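Local coordinates for hypothetical protein TTHA1254 (Thermus thermophilus, PDB 2D4P) that is of unknown function but has a GNAT-type acetyltransferase fold and may therefore transfer acyl groups other than amino-acyl groups, at residues L11-R16 with E42-M47; R29-T34 with F49-A54; V63-I68 with Y93-H98; R71-L76 with R103-E108; L79-V84 with K111-A116. All blocks are in the same frame, centred on the assembly; numbering follows the deposited sequence.

Interaction 1. Residues L11-R16 with E42-M47; sequences LDRLNR and EGEEPM
The Arg16 guanidinium carries the Pro46 ring on one face, where CD sits 3.1 Å above its plane and toward the rim, while the Glu45 carboxylate stands at its edge. That carboxylate is turned 77° from the guanidinium, and the salt bridge, Arg16 NH2 to Glu45 OE2, is 3.4 Å long; Glu45 OE2 has a stronger partner in Arg71. The Arg13 guanidinium is met at its edge by a water, which accepts from Arg13 NE at 2.9 Å and gives a weak bond to Glu44 O. Its chain, extended from CG to NE, crosses Pro46 at about a right angle, Arg13 CB and CG each 3.9 Å from Pro46 CG. Proline suits this place because its compact apolar ring can pack against the aliphatic base of one arginine and the flat head of another. The type II' turn Glu42 to Glu45, with Gly43 at positive phi, is a beta hairpin turn joining strands 38-42 and 45-56, here packed beside helix 11-16.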
# COMPACT_ATOMS: atom_id res chain seq x y z
N LEU A 11 1.10 -3.14 15.64
CA LEU A 11 0.86 -1.71 15.65
C LEU A 11 2.16 -0.86 15.79
O LEU A 11 2.41 0.05 14.99
CB LEU A 11 -0.19 -1.38 16.72
CG LEU A 11 -0.63 0.08 16.81
CD1 LEU A 11 -1.25 0.56 15.53
CD2 LEU A 11 -1.58 0.23 18.00
N ASP A 12 3.01 -1.18 16.77
CA ASP A 12 4.30 -0.50 16.93
C ASP A 12 5.24 -0.57 15.74
O ASP A 12 5.88 0.42 15.39
CB ASP A 12 5.02 -1.03 18.18
CG ASP A 12 4.34 -0.61 19.45
OD1 ASP A 12 3.48 0.27 19.37
OD2 ASP A 12 4.63 -1.09 20.58
N ARG A 13 5.34 -1.75 15.13
CA ARG A 13 6.14 -1.96 13.93
C ARG A 13 5.66 -1.06 12.80
O ARG A 13 6.47 -0.45 12.11
CB ARG A 13 6.02 -3.40 13.45
CG ARG A 13 6.73 -4.43 14.28
CD ARG A 13 6.56 -5.81 13.67
NE ARG A 13 7.34 -6.85 14.31
CZ ARG A 13 6.94 -7.56 15.35
NH1 ARG A 13 5.77 -7.31 15.92
NH2 ARG A 13 7.75 -8.50 15.84
N LEU A 14 4.33 -0.99 12.59
CA LEU A 14 3.80 -0.12 11.56
C LEU A 14 4.18 1.33 11.84
O LEU A 14 4.61 2.04 10.95
CB LEU A 14 2.28 -0.23 11.45
CG LEU A 14 1.73 -1.55 10.90
CD1 LEU A 14 0.20 -1.41 10.73
CD2 LEU A 14 2.35 -1.88 9.60
N ASN A 15 4.04 1.74 13.09
CA ASN A 15 4.26 3.13 13.44
C ASN A 15 5.73 3.48 13.42
O ASN A 15 6.10 4.63 13.18
CB ASN A 15 3.56 3.43 14.76
CG ASN A 15 2.10 3.70 14.56
OD1 ASN A 15 1.74 4.71 13.98
ND2 ASN A 15 1.24 2.77 14.98
N ARG A 16 6.59 2.49 13.61
CA ARG A 16 8.02 2.72 13.41
C ARG A 16 8.33 3.11 11.96
O ARG A 16 9.33 3.79 11.69
CB ARG A 16 8.85 1.48 13.80
CG ARG A 16 9.26 1.45 15.25
CD ARG A 16 9.87 0.12 15.67
NE ARG A 16 11.18 -0.06 15.03
CZ ARG A 16 11.85 -1.21 14.97
NH1 ARG A 16 11.34 -2.33 15.49
NH2 ARG A 16 13.05 -1.24 14.37
N GLU A 42 12.57 -7.42 7.45
CA GLU A 42 13.87 -8.07 7.22
C GLU A 42 14.32 -8.61 8.56
O GLU A 42 14.75 -7.84 9.44
CB GLU A 42 14.91 -7.07 6.70
CG GLU A 42 16.24 -7.69 6.28
CD GLU A 42 16.13 -8.38 4.94
OE1 GLU A 42 16.28 -7.71 3.89
OE2 GLU A 42 15.87 -9.58 4.94
N GLY A 43 14.20 -9.92 8.73
CA GLY A 43 14.30 -10.50 10.05
C GLY A 43 13.08 -9.99 10.77
O GLY A 43 11.96 -10.20 10.30
N GLU A 44 13.28 -9.29 11.88
CA GLU A 44 12.17 -8.64 12.58
C GLU A 44 12.36 -7.12 12.63
O GLU A 44 11.69 -6.43 13.40
CB GLU A 44 11.95 -9.27 13.98
CG GLU A 44 10.73 -10.23 14.02
CD GLU A 44 10.84 -11.32 15.10
OE1 GLU A 44 9.82 -12.03 15.37
OE2 GLU A 44 11.95 -11.50 15.66
N GLU A 45 13.26 -6.60 11.81
CA GLU A 45 13.32 -5.18 11.51
C GLU A 45 12.13 -4.89 10.58
O GLU A 45 12.03 -5.51 9.52
CB GLU A 45 14.64 -4.87 10.80
CG GLU A 45 14.93 -3.39 10.56
CD GLU A 45 15.25 -2.64 11.84
OE1 GLU A 45 15.49 -3.28 12.89
OE2 GLU A 45 15.24 -1.39 11.81
N PRO A 46 11.20 -4.02 10.97
CA PRO A 46 10.16 -3.62 10.03
C PRO A 46 10.78 -2.85 8.85
O PRO A 46 11.69 -2.06 9.05
CB PRO A 46 9.24 -2.70 10.85
CG PRO A 46 9.65 -2.86 12.25
CD PRO A 46 11.03 -3.41 12.30
N MET A 47 10.29 -3.09 7.65
CA MET A 47 10.89 -2.47 6.47
C MET A 47 9.88 -1.73 5.59
O MET A 47 10.29 -0.98 4.71
CB MET A 47 11.63 -3.52 5.64
CG MET A 47 12.96 -4.00 6.27
SD MET A 47 14.15 -2.66 6.44
CE MET A 47 14.68 -2.44 4.73
O HOH W 1 9.35 -6.74 12.21

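Interaction 2. Residues R29-T34 with F49-A54; sequences RFFART and FALAQA
Phe31 leaves helix 25-34 with CG anti to its carbonyl carbon (chi1 -73°), which aims the ring at strand 45-56. Phe31 CB touches Leu51 CD2 at 4.0 Å. From CG outward the ring lies flat against Leu51, whose CB stands almost on the ring normal, 3.6 Å from the centroid, in a CH-pi contact. On one flank CD2 and CE2 meet Leu51 CD1; on the other, CD1 brings the ring edge to Ala52 O at 3.6 Å, and CE1 and CZ approach Gln53 NE2, the amide plane standing at 90° to the ring. Phe30 CD1 lies over the opposite face, so the ring is sandwiched, a place suited to a flat apolar group. Phe30 in turn receives Gln53 OE1 at its edge, 3.5 Å from CZ, while Gln53 NE2 binds Thr66 OG1. Thr34 OG1 sits 3.0 Å from Ala52 O and 2.8 Å from Phe31 O, and also bonds His36 N and Ser37 OG; its CG2 packs on Gln53 CB. An alanine at Phe31 would lose the ring between Phe30 and Leu51 and would probably loosen the helix on the strand. Helix segment 29-34, crossing strand segment 49-54 at 63° and packed on one face of the sheet, is consistent with the layered alpha/beta architecture of the GNAT fold.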
# COMPACT_ATOMS: atom_id res chain seq x y z
N ARG A 29 -6.83 -2.27 12.13
CA ARG A 29 -7.87 -3.28 12.13
C ARG A 29 -8.65 -3.35 10.81
O ARG A 29 -8.89 -4.43 10.26
CB ARG A 29 -8.84 -3.05 13.29
CG ARG A 29 -8.33 -3.53 14.62
CD ARG A 29 -9.19 -3.07 15.79
NE ARG A 29 -8.67 -3.59 17.05
CZ ARG A 29 -9.21 -3.32 18.25
NH1 ARG A 29 -10.25 -2.52 18.36
NH2 ARG A 29 -8.67 -3.86 19.34
N PHE A 30 -9.01 -2.18 10.29
CA PHE A 30 -9.69 -2.08 9.02
C PHE A 30 -8.85 -2.62 7.87
O PHE A 30 -9.32 -3.43 7.06
CB PHE A 30 -10.03 -0.63 8.76
CG PHE A 30 -10.62 -0.38 7.41
CD1 PHE A 30 -9.83 0.05 6.35
CD2 PHE A 30 -11.97 -0.58 7.20
CE1 PHE A 30 -10.39 0.29 5.10
CE2 PHE A 30 -12.54 -0.32 5.93
CZ PHE A 30 -11.73 0.09 4.89
N PHE A 31 -7.61 -2.18 7.79
CA PHE A 31 -6.73 -2.64 6.71
C PHE A 31 -6.34 -4.11 6.84
O PHE A 31 -6.17 -4.80 5.85
CB PHE A 31 -5.53 -1.70 6.51
CG PHE A 31 -5.92 -0.39 5.84
CD1 PHE A 31 -6.32 -0.36 4.49
CD2 PHE A 31 -5.92 0.80 6.54
CE1 PHE A 31 -6.70 0.81 3.90
CE2 PHE A 31 -6.32 2.00 5.94
CZ PHE A 31 -6.72 2.00 4.62
N ALA A 32 -6.24 -4.62 8.08
CA ALA A 32 -6.01 -6.06 8.27
C ALA A 32 -7.16 -6.87 7.68
O ALA A 32 -6.93 -7.98 7.21
CB ALA A 32 -5.83 -6.40 9.75
N ARG A 33 -8.38 -6.34 7.73
CA ARG A 33 -9.57 -7.07 7.28
C ARG A 33 -9.69 -7.08 5.74
O ARG A 33 -10.42 -7.90 5.21
CB ARG A 33 -10.87 -6.46 7.86
CG ARG A 33 -11.27 -6.89 9.29
CD ARG A 33 -12.62 -6.30 9.72
NE ARG A 33 -12.48 -5.00 10.43
CZ ARG A 33 -12.93 -3.81 10.01
NH1 ARG A 33 -13.55 -3.65 8.83
NH2 ARG A 33 -12.73 -2.74 10.79
N THR A 34 -8.99 -6.19 5.03
CA THR A 34 -9.19 -6.08 3.57
C THR A 34 -8.73 -7.29 2.81
O THR A 34 -9.27 -7.62 1.75
CB THR A 34 -8.48 -4.87 2.94
OG1 THR A 34 -7.07 -4.97 3.19
CG2 THR A 34 -8.93 -3.54 3.53
N PHE A 49 5.22 -1.02 4.81
CA PHE A 49 3.85 -1.53 4.83
C PHE A 49 3.04 -0.92 3.71
O PHE A 49 3.39 0.13 3.18
CB PHE A 49 3.19 -1.26 6.20
CG PHE A 49 2.93 0.21 6.51
CD1 PHE A 49 1.80 0.86 6.04
CD2 PHE A 49 3.78 0.91 7.34
CE1 PHE A 49 1.58 2.18 6.32
CE2 PHE A 49 3.56 2.24 7.63
CZ PHE A 49 2.45 2.87 7.13
N ALA A 50 1.96 -1.61 3.34
CA ALA A 50 1.03 -1.11 2.34
C ALA A 50 -0.38 -1.25 2.91
O ALA A 50 -0.76 -2.32 3.37
CB ALA A 50 1.14 -1.89 1.04
N LEU A 51 -1.13 -0.14 2.90
CA LEU A 51 -2.54 -0.13 3.27
C LEU A 51 -3.32 -0.02 1.99
O LEU A 51 -3.18 0.96 1.28
CB LEU A 51 -2.86 1.08 4.15
CG LEU A 51 -1.97 1.21 5.37
CD1 LEU A 51 -2.49 2.37 6.19
CD2 LEU A 51 -1.85 -0.07 6.20
N ALA A 52 -4.08 -1.05 1.68
CA ALA A 52 -4.82 -1.15 0.42
C ALA A 52 -6.20 -1.75 0.65
O ALA A 52 -6.43 -2.48 1.61
CB ALA A 52 -4.04 -1.94 -0.62
N GLN A 53 -7.12 -1.44 -0.26
CA GLN A 53 -8.51 -1.86 -0.11
C GLN A 53 -9.22 -1.91 -1.44
O GLN A 53 -8.85 -1.21 -2.40
CB GLN A 53 -9.28 -0.89 0.84
CG GLN A 53 -9.43 0.51 0.26
CD GLN A 53 -10.07 1.46 1.28
OE1 GLN A 53 -11.23 1.25 1.66
NE2 GLN A 53 -9.31 2.43 1.75
N ALA A 54 -10.26 -2.75 -1.48
CA ALA A 54 -11.10 -2.87 -2.65
C ALA A 54 -12.17 -1.82 -2.71
O ALA A 54 -12.85 -1.54 -1.70
CB ALA A 54 -11.74 -4.25 -2.72

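Interaction 3. Residues V63-I68 with Y93-H98; sequences VLVTRI and YEVALH
Val65, Val95 and Leu97 share one torsion: CG1 of each valine and CG of the leucine stand anti to the backbone N (chi1 -176°, 178° and -175°). Leu97 CD1 reaches Val65 CB and Ile68 CG2, each at 3.9 Å, and Val95 CG1 meets Val65 CG2 at 4.1 Å. Branched apolar side chains suit this face, which helices 73-89 and 104-112 cover. The strands are the parallel pair of a beta-alpha-beta crossover through helix 73-89. Val63 N gives to Glu94 O, Ala96 N to Val63 O and Val65 N to Ala96 O, each at 2.9 Å, the last two nearly along the C=O axis. An alanine at Leu97 would lose the CD1 methyl that reaches Val65 and Ile68 and would probably weaken the apolar packing between the two strands. Beyond Leu97 a water replaces direct pairing, giving to Val65 O at 2.5 Å and accepting from His98 N. On the other face Leu64 CD1 contacts Ala96 CB and lies over the His98 ring, toward its rim.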
# COMPACT_ATOMS: atom_id res chain seq x y z
N VAL A 63 -8.35 -2.25 -6.62
CA VAL A 63 -7.68 -2.17 -5.35
C VAL A 63 -6.87 -0.88 -5.33
O VAL A 63 -6.00 -0.67 -6.16
CB VAL A 63 -6.82 -3.43 -5.07
CG1 VAL A 63 -5.80 -3.11 -3.94
CG2 VAL A 63 -7.73 -4.57 -4.66
N LEU A 64 -7.21 0.02 -4.40
CA LEU A 64 -6.48 1.25 -4.21
C LEU A 64 -5.51 1.12 -3.04
O LEU A 64 -5.89 0.72 -1.93
CB LEU A 64 -7.46 2.38 -3.91
CG LEU A 64 -6.89 3.78 -3.85
CD1 LEU A 64 -6.19 4.24 -5.15
CD2 LEU A 64 -8.06 4.74 -3.49
N VAL A 65 -4.26 1.43 -3.32
CA VAL A 65 -3.24 1.49 -2.28
C VAL A 65 -3.29 2.91 -1.71
O VAL A 65 -2.80 3.87 -2.30
CB VAL A 65 -1.82 1.18 -2.82
CG1 VAL A 65 -0.83 1.17 -1.67
CG2 VAL A 65 -1.77 -0.14 -3.57
N THR A 66 -3.90 3.01 -0.55
CA THR A 66 -4.12 4.21 0.17
C THR A 66 -2.84 4.79 0.69
O THR A 66 -2.64 6.02 0.73
CB THR A 66 -5.13 3.83 1.35
OG1 THR A 66 -6.31 3.24 0.74
CG2 THR A 66 -5.57 5.02 2.01
N ARG A 67 -1.94 3.90 1.12
CA ARG A 67 -0.67 4.29 1.66
C ARG A 67 0.37 3.20 1.47
O ARG A 67 0.09 2.03 1.73
CB ARG A 67 -0.79 4.59 3.15
CG ARG A 67 0.47 5.18 3.70
CD ARG A 67 0.28 5.79 5.04
NE ARG A 67 1.52 6.38 5.52
CZ ARG A 67 1.68 6.80 6.76
NH1 ARG A 67 0.67 6.66 7.62
NH2 ARG A 67 2.84 7.31 7.15
N ILE A 68 1.57 3.61 1.11
CA ILE A 68 2.69 2.67 1.08
C ILE A 68 3.92 3.39 1.64
O ILE A 68 4.16 4.56 1.34
CB ILE A 68 2.91 2.07 -0.33
CG1 ILE A 68 3.95 0.94 -0.25
CG2 ILE A 68 3.35 3.12 -1.36
CD1 ILE A 68 4.13 0.17 -1.59
N TYR A 93 -9.77 -6.08 -11.13
CA TYR A 93 -9.40 -5.64 -12.48
C TYR A 93 -8.12 -4.82 -12.53
O TYR A 93 -7.34 -4.99 -13.48
CB TYR A 93 -10.55 -4.83 -13.06
CG TYR A 93 -10.29 -4.40 -14.49
CD1 TYR A 93 -10.51 -5.27 -15.55
CD2 TYR A 93 -9.80 -3.13 -14.76
CE1 TYR A 93 -10.27 -4.88 -16.86
CE2 TYR A 93 -9.57 -2.71 -16.07
CZ TYR A 93 -9.78 -3.60 -17.11
OH TYR A 93 -9.55 -3.20 -18.43
N GLU A 94 -7.90 -3.93 -11.58
CA GLU A 94 -6.69 -3.11 -11.56
C GLU A 94 -6.31 -2.69 -10.17
O GLU A 94 -7.12 -2.74 -9.25
CB GLU A 94 -6.85 -1.88 -12.42
CG GLU A 94 -7.91 -0.89 -12.00
CD GLU A 94 -7.94 0.32 -12.92
OE1 GLU A 94 -7.97 0.12 -14.14
OE2 GLU A 94 -7.88 1.48 -12.43
N VAL A 95 -5.06 -2.27 -10.04
CA VAL A 95 -4.54 -1.74 -8.80
C VAL A 95 -4.05 -0.32 -9.11
O VAL A 95 -3.40 -0.07 -10.12
CB VAL A 95 -3.36 -2.59 -8.29
CG1 VAL A 95 -2.76 -2.01 -7.03
CG2 VAL A 95 -3.76 -4.10 -8.10
N ALA A 96 -4.39 0.60 -8.23
CA ALA A 96 -4.06 2.01 -8.41
C ALA A 96 -3.48 2.61 -7.15
O ALA A 96 -3.75 2.15 -6.04
CB ALA A 96 -5.34 2.81 -8.82
N LEU A 97 -2.69 3.68 -7.34
CA LEU A 97 -2.01 4.34 -6.24
C LEU A 97 -1.88 5.82 -6.63
O LEU A 97 -1.63 6.13 -7.80
CB LEU A 97 -0.62 3.71 -6.08
CG LEU A 97 0.33 4.08 -4.95
CD1 LEU A 97 1.18 2.90 -4.59
CD2 LEU A 97 1.19 5.24 -5.37
N HIS A 98 -2.03 6.72 -5.67
CA HIS A 98 -1.76 8.15 -5.88
C HIS A 98 -0.31 8.45 -5.43
O HIS A 98 0.02 8.42 -4.25
CB HIS A 98 -2.79 9.02 -5.14
CG HIS A 98 -4.22 8.73 -5.51
ND1 HIS A 98 -5.27 9.02 -4.67
CD2 HIS A 98 -4.77 8.24 -6.64
CE1 HIS A 98 -6.41 8.66 -5.25
NE2 HIS A 98 -6.13 8.19 -6.45
O HOH W 2 -2.52 6.25 -2.92

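Interaction 4. Residues R71-L76 with R103-E108; sequences RSVEAL and RKELEE
Glu105 lies along the start of helix 73-89, its CB against Leu76 CD1 at 3.8 Å and against Val73 CG2 at 3.9 Å. Its CG is anti to the carbonyl carbon (chi1 -73°) and the chain runs extended, so the carboxylate arrives beside the helix start, with OE1 3.3 Å from Ser72 CA. OE1 also comes within 3.5 Å of Val73 N, but the angle is too poor for a hydrogen bond. The other oxygen is held through a water that gives to Glu105 OE2 at 2.5 Å and to Arg71 O. Val73 spreads both methyls under Glu108, crossing it at about a right angle, with CG2 3.8 Å from Glu108 CD; a beta-branched valine thus serves both glutamates. Deeper in, Leu76 CD1 sits 3.6 Å from Leu106 N and touches Leu106 CB, and Ile68 of the sheet packs on both leucines. Ser72 is the N-cap: its OG accepts from Ala75 N at 3.0 Å, a role suited to a short hydroxyl side chain. The Glu105 carboxylate lies beside the first turn of helix 73-89, near its N-terminal end, whose partial positive charge would probably favour the ionised acid, though no direct bond is made.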
# COMPACT_ATOMS: atom_id res chain seq x y z
N ARG A 71 11.51 1.30 3.32
CA ARG A 71 12.87 1.74 3.58
C ARG A 71 13.84 1.48 2.44
O ARG A 71 15.01 1.92 2.48
CB ARG A 71 13.36 1.06 4.83
CG ARG A 71 12.79 1.66 6.09
CD ARG A 71 13.78 1.61 7.24
NE ARG A 71 13.16 1.02 8.42
CZ ARG A 71 13.83 0.51 9.45
NH1 ARG A 71 15.17 0.54 9.47
NH2 ARG A 71 13.15 -0.01 10.46
N SER A 72 13.36 0.76 1.42
CA SER A 72 14.17 0.45 0.26
C SER A 72 13.28 0.15 -0.94
O SER A 72 12.12 -0.18 -0.79
CB SER A 72 15.04 -0.78 0.56
OG SER A 72 14.25 -1.95 0.71
N VAL A 73 13.86 0.25 -2.13
CA VAL A 73 13.17 -0.22 -3.33
C VAL A 73 12.71 -1.68 -3.18
O VAL A 73 11.57 -2.02 -3.52
CB VAL A 73 14.02 -0.04 -4.58
CG1 VAL A 73 13.41 -0.77 -5.78
CG2 VAL A 73 14.21 1.45 -4.89
N GLU A 74 13.58 -2.53 -2.63
CA GLU A 74 13.24 -3.92 -2.42
C GLU A 74 11.96 -4.06 -1.57
O GLU A 74 11.07 -4.83 -1.93
CB GLU A 74 14.42 -4.69 -1.80
CG GLU A 74 14.12 -6.16 -1.59
CD GLU A 74 15.19 -6.93 -0.84
OE1 GLU A 74 16.22 -6.33 -0.47
OE2 GLU A 74 14.97 -8.15 -0.59
N ALA A 75 11.85 -3.34 -0.47
CA ALA A 75 10.66 -3.41 0.38
C ALA A 75 9.41 -2.94 -0.41
O ALA A 75 8.35 -3.57 -0.40
CB ALA A 75 10.86 -2.60 1.63
N LEU A 76 9.55 -1.83 -1.11
CA LEU A 76 8.43 -1.27 -1.84
C LEU A 76 7.96 -2.21 -2.94
O LEU A 76 6.76 -2.41 -3.12
CB LEU A 76 8.82 0.09 -2.41
CG LEU A 76 9.02 1.18 -1.36
CD1 LEU A 76 9.70 2.43 -2.01
CD2 LEU A 76 7.73 1.56 -0.67
N ARG A 103 8.94 10.92 -4.59
CA ARG A 103 9.34 9.66 -3.99
C ARG A 103 9.97 8.78 -5.06
O ARG A 103 9.31 7.97 -5.69
CB ARG A 103 8.14 8.98 -3.35
CG ARG A 103 7.46 9.79 -2.27
CD ARG A 103 6.27 9.06 -1.62
NE ARG A 103 6.70 7.85 -0.95
CZ ARG A 103 5.89 6.90 -0.49
NH1 ARG A 103 4.59 7.03 -0.60
NH2 ARG A 103 6.41 5.85 0.13
N LYS A 104 11.27 8.94 -5.27
CA LYS A 104 11.95 8.27 -6.37
C LYS A 104 12.06 6.76 -6.19
O LYS A 104 12.05 6.03 -7.17
CB LYS A 104 13.35 8.85 -6.58
CG LYS A 104 13.39 10.34 -6.93
CD LYS A 104 12.23 10.81 -7.81
CE LYS A 104 12.53 12.18 -8.42
NZ LYS A 104 11.31 12.90 -8.89
N GLU A 105 12.18 6.31 -4.94
CA GLU A 105 12.26 4.89 -4.65
C GLU A 105 10.94 4.21 -5.02
O GLU A 105 10.95 3.14 -5.66
CB GLU A 105 12.60 4.62 -3.18
CG GLU A 105 14.05 4.93 -2.82
CD GLU A 105 14.53 4.26 -1.54
OE1 GLU A 105 13.77 3.49 -0.90
OE2 GLU A 105 15.71 4.48 -1.19
N LEU A 106 9.83 4.84 -4.65
CA LEU A 106 8.52 4.31 -5.00
C LEU A 106 8.28 4.32 -6.51
O LEU A 106 7.77 3.35 -7.09
CB LEU A 106 7.43 5.07 -4.26
CG LEU A 106 5.98 4.64 -4.56
CD1 LEU A 106 5.80 3.19 -4.24
CD2 LEU A 106 5.01 5.48 -3.77
N GLU A 107 8.70 5.38 -7.16
CA GLU A 107 8.58 5.48 -8.61
C GLU A 107 9.34 4.34 -9.29
O GLU A 107 8.85 3.68 -10.20
CB GLU A 107 9.13 6.83 -9.07
CG GLU A 107 8.68 7.29 -10.44
CD GLU A 107 8.96 8.78 -10.64
OE1 GLU A 107 10.15 9.13 -10.72
OE2 GLU A 107 7.98 9.58 -10.64
N GLU A 108 10.56 4.09 -8.80
CA GLU A 108 11.36 2.99 -9.29
C GLU A 108 10.66 1.65 -9.07
O GLU A 108 10.63 0.82 -9.97
CB GLU A 108 12.74 2.96 -8.62
CG GLU A 108 13.56 1.73 -9.03
CD GLU A 108 15.01 1.77 -8.55
OE1 GLU A 108 15.51 2.89 -8.24
OE2 GLU A 108 15.62 0.68 -8.50
O HOH W 3 16.61 3.35 0.82

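Interaction 5. Residues L79-V84 with K111-A116; sequences LLRAVV and KAEGFA
A Schellman motif closes helix 104-112, with Gly114 as its C' residue at positive phi, a conformation that glycine adopts readily. The turn sets Glu113 and Phe115, residues flanking the glycine, against helix 73-89 of the beta-alpha-beta unit. Glu113 has CG anti to its carbonyl carbon and its chain is bent at chi2 (-52°), so its carboxylate folds over the Arg81 chain instead of extending past it. Arg81 also starts with CG anti to the carbonyl carbon, and its bend at chi3 (-45°) turns the guanidinium back toward the acid. The planes of the two groups are 64° apart. Arginine suits this exposed position, its methylenes lying under Glu113 while its charged end pairs with the acid; Glu113 OE2 has a second salt bridge, to Arg77 one turn earlier. Phe115, its CG likewise anti to the carbonyl carbon, reaches tip to tip toward Val84, CZ lying 3.9 Å from Val84 CG2. The ring also borders Leu80 CD2, 4.4 Å from CZ, while Leu80 CB meets Glu113 CG. Arg81 NH1 donates to Glu113 OE2 at 3.2 Å, the oxygen lying in the guanidinium plane but approached from above the plane of its own carboxylate.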
# COMPACT_ATOMS: atom_id res chain seq x y z
N LEU A 79 6.10 -5.27 -1.42
CA LEU A 79 4.77 -4.86 -0.98
C LEU A 79 3.81 -4.73 -2.18
O LEU A 79 2.67 -5.20 -2.15
CB LEU A 79 4.83 -3.56 -0.20
CG LEU A 79 5.48 -3.63 1.19
CD1 LEU A 79 5.86 -2.29 1.68
CD2 LEU A 79 4.58 -4.37 2.18
N LEU A 80 4.28 -4.10 -3.25
CA LEU A 80 3.45 -3.98 -4.45
C LEU A 80 3.10 -5.34 -5.00
O LEU A 80 1.97 -5.57 -5.39
CB LEU A 80 4.14 -3.14 -5.52
CG LEU A 80 4.31 -1.67 -5.15
CD1 LEU A 80 5.26 -1.04 -6.15
CD2 LEU A 80 2.93 -0.95 -5.10
N ARG A 81 4.06 -6.25 -5.01
CA ARG A 81 3.82 -7.59 -5.52
C ARG A 81 2.78 -8.30 -4.66
O ARG A 81 1.91 -9.04 -5.18
CB ARG A 81 5.14 -8.40 -5.54
CG ARG A 81 6.04 -8.08 -6.72
CD ARG A 81 7.11 -9.11 -7.01
NE ARG A 81 7.79 -9.54 -5.79
CZ ARG A 81 8.87 -8.96 -5.27
NH1 ARG A 81 9.44 -7.92 -5.87
NH2 ARG A 81 9.39 -9.45 -4.13
N ALA A 82 2.85 -8.10 -3.35
CA ALA A 82 1.93 -8.77 -2.45
C ALA A 82 0.52 -8.20 -2.68
O ALA A 82 -0.46 -8.93 -2.73
CB ALA A 82 2.37 -8.59 -0.99
N VAL A 83 0.43 -6.89 -2.84
CA VAL A 83 -0.86 -6.27 -3.13
C VAL A 83 -1.43 -6.80 -4.46
O VAL A 83 -2.61 -7.18 -4.52
CB VAL A 83 -0.79 -4.74 -3.13
CG1 VAL A 83 -2.11 -4.17 -3.62
CG2 VAL A 83 -0.43 -4.19 -1.71
N VAL A 84 -0.61 -6.82 -5.50
CA VAL A 84 -1.03 -7.28 -6.83
C VAL A 84 -1.49 -8.72 -6.75
O VAL A 84 -2.54 -9.06 -7.30
CB VAL A 84 0.08 -7.05 -7.91
CG1 VAL A 84 -0.22 -7.80 -9.19
CG2 VAL A 84 0.20 -5.58 -8.19
N LYS A 111 7.54 1.16 -11.46
CA LYS A 111 7.93 0.78 -12.81
C LYS A 111 8.39 -0.67 -12.87
O LYS A 111 8.05 -1.41 -13.79
CB LYS A 111 9.00 1.76 -13.31
CG LYS A 111 9.42 1.52 -14.75
CD LYS A 111 10.15 2.70 -15.34
CE LYS A 111 10.73 2.37 -16.70
NZ LYS A 111 11.73 3.42 -17.14
N ALA A 112 9.15 -1.10 -11.86
CA ALA A 112 9.68 -2.46 -11.83
C ALA A 112 8.57 -3.49 -11.69
O ALA A 112 8.71 -4.61 -12.15
CB ALA A 112 10.73 -2.64 -10.72
N GLU A 113 7.47 -3.13 -11.05
CA GLU A 113 6.37 -4.05 -10.87
C GLU A 113 5.18 -3.81 -11.82
O GLU A 113 4.05 -4.23 -11.53
CB GLU A 113 5.91 -4.04 -9.41
CG GLU A 113 6.96 -4.48 -8.40
CD GLU A 113 7.59 -5.83 -8.72
OE1 GLU A 113 6.93 -6.70 -9.31
OE2 GLU A 113 8.76 -6.05 -8.37
N GLY A 114 5.44 -3.17 -12.96
CA GLY A 114 4.48 -3.17 -14.06
C GLY A 114 3.40 -2.11 -14.02
O GLY A 114 2.40 -2.20 -14.73
N PHE A 115 3.57 -1.10 -13.16
CA PHE A 115 2.62 -0.00 -13.11
C PHE A 115 2.97 1.07 -14.12
O PHE A 115 4.15 1.33 -14.41
CB PHE A 115 2.59 0.65 -11.73
CG PHE A 115 1.92 -0.18 -10.68
CD1 PHE A 115 2.53 -1.34 -10.19
CD2 PHE A 115 0.68 0.20 -10.16
CE1 PHE A 115 1.93 -2.07 -9.21
CE2 PHE A 115 0.07 -0.55 -9.20
CZ PHE A 115 0.67 -1.70 -8.75
N ALA A 116 1.94 1.69 -14.68
CA ALA A 116 2.08 2.83 -15.59
C ALA A 116 1.71 4.14 -14.90
O ALA A 116 0.83 4.19 -14.00
CB ALA A 116 1.21 2.62 -16.83

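Overall arrangement
Interactions 2 and 3 lie nearest the middle of the chain and meet where strands 45-56 and 61-70 pair. Interaction 2 is largely aromatic and apolar with a threonine at a backbone carbonyl; interaction 3 adds backbone bonds between strands. Interactions 4 and 5 hold the same two helices, 73-89 and 104-112: leucines face the sheet, while glutamates occupy the outer side, bonded through water in one and to arginine in the other. Interactions 1 and 5 are surface contacts, 1 the outermost, with arginines, glutamates and a proline, and tied to interaction 4 by the Glu45 to Arg71 salt bridge; 2, 3 and 4 are partly buried. Interactions 2 and 5 lie on opposite sides of the chain's centre.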